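Local atomic coordinates of putative lipoprotein (Clostridium perfringens ATCC 13124, PDB entry 4R7R), a protein that is of unknown function but, as a putative lipoprotein with an alpha-beta fold, may act at the cell envelope. Residues Ile45-Asp48 with Leu49-Leu53. Residues are numbered along the deposited sequence; the frame is centred on the assembly and turned at random.
Sequences IIDD and LLKSL
L50 N meets I46 O at 2.9 Å with an N-H...O angle of 166°, and their side chains lie alongside each other, CG2 of I46 4.0 Å from CD1 of L50. The ammonium of K51 is held by the carboxylate of D47 one helical turn earlier: NZ lies 3.1 Å from OD1 of D47, on that oxygen's syn side and 18° out of the carboxylate plane, with a weak second bond to OD2. Torsions at both ends support this i to i+4 salt bridge. D47 swings CG anti to its backbone N, while K51 runs extended past the D47 carbonyl before bending at its last torsion (chi4 67°). The backbone of the same two residues is also bonded, K51 N to D47 O at 3.0 Å. L49 O accepts both S52 N at 3.0 Å and S52 OG at 2.7 Å, from one face of its carbonyl plane, while the bond from S52 N to D48 O is weak. I45 and L49 pack on L116 of helix 116-125, while D48 forms a salt bridge with R44. Helix 45-52 thus joins an apolar face, buried in the fold, to a polar flank whose opposite charges would probably offset one another.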
# COMPACT_ATOMS: atom_id res chain seq x y z
N ILE A 45 -10.37 1.36 -2.64
CA ILE A 45 -9.13 1.16 -3.39
C ILE A 45 -8.33 -0.01 -2.83
O ILE A 45 -7.74 -0.76 -3.60
CB ILE A 45 -8.22 2.45 -3.39
CG1 ILE A 45 -6.96 2.23 -4.23
CG2 ILE A 45 -7.87 2.90 -1.96
CD1 ILE A 45 -7.22 2.09 -5.72
N ILE A 46 -8.32 -0.18 -1.51
CA ILE A 46 -7.47 -1.20 -0.91
C ILE A 46 -8.03 -2.58 -1.20
O ILE A 46 -7.31 -3.47 -1.65
CB ILE A 46 -7.31 -1.02 0.61
CG1 ILE A 46 -6.71 0.35 0.91
CG2 ILE A 46 -6.44 -2.13 1.20
CD1 ILE A 46 -5.57 0.76 -0.03
N ASP A 47 -9.31 -2.75 -0.94
CA ASP A 47 -9.96 -4.00 -1.25
C ASP A 47 -9.82 -4.42 -2.74
O ASP A 47 -9.58 -5.59 -3.05
CB ASP A 47 -11.42 -3.91 -0.89
CG ASP A 47 -12.06 -5.25 -0.80
OD1 ASP A 47 -11.46 -6.13 -0.14
OD2 ASP A 47 -13.14 -5.42 -1.41
N ASP A 48 -9.99 -3.45 -3.63
CA ASP A 48 -9.95 -3.69 -5.06
C ASP A 48 -8.53 -4.07 -5.47
O ASP A 48 -8.32 -4.95 -6.31
CB ASP A 48 -10.43 -2.45 -5.84
CG ASP A 48 -11.94 -2.19 -5.69
OD1 ASP A 48 -12.68 -3.11 -5.25
OD2 ASP A 48 -12.39 -1.06 -6.02
N LEU A 49 -7.57 -3.41 -4.84
CA LEU A 49 -6.16 -3.66 -5.10
C LEU A 49 -5.79 -5.08 -4.66
O LEU A 49 -5.22 -5.84 -5.44
CB LEU A 49 -5.29 -2.64 -4.39
CG LEU A 49 -3.77 -2.87 -4.48
CD1 LEU A 49 -3.32 -2.91 -5.92
CD2 LEU A 49 -3.01 -1.80 -3.72
N LEU A 50 -6.14 -5.42 -3.42
CA LEU A 50 -5.75 -6.70 -2.83
C LEU A 50 -6.39 -7.86 -3.60
O LEU A 50 -5.76 -8.91 -3.79
CB LEU A 50 -6.14 -6.77 -1.35
CG LEU A 50 -5.49 -5.77 -0.37
CD1 LEU A 50 -5.84 -6.11 1.07
CD2 LEU A 50 -3.96 -5.69 -0.55
N LYS A 51 -7.62 -7.68 -4.04
CA LYS A 51 -8.33 -8.73 -4.76
C LYS A 51 -7.73 -8.93 -6.15
O LYS A 51 -7.87 -9.99 -6.75
CB LYS A 51 -9.83 -8.41 -4.86
CG LYS A 51 -10.61 -8.62 -3.57
CD LYS A 51 -12.01 -7.98 -3.67
CE LYS A 51 -13.05 -8.71 -2.81
NZ LYS A 51 -12.82 -8.59 -1.34
N SER A 52 -7.06 -7.89 -6.65
CA SER A 52 -6.51 -7.94 -8.00
C SER A 52 -5.08 -8.51 -8.02
O SER A 52 -4.56 -8.88 -9.08
CB SER A 52 -6.54 -6.54 -8.63
OG SER A 52 -5.47 -5.74 -8.14
N LEU A 53 -4.45 -8.60 -6.85
CA LEU A 53 -3.07 -9.09 -6.78
C LEU A 53 -2.94 -10.57 -7.15
O LEU A 53 -3.63 -11.43 -6.59
CB LEU A 53 -2.48 -8.90 -5.37
CG LEU A 53 -2.34 -7.47 -4.88
CD1 LEU A 53 -1.68 -7.45 -3.51
CD2 LEU A 53 -1.58 -6.63 -5.88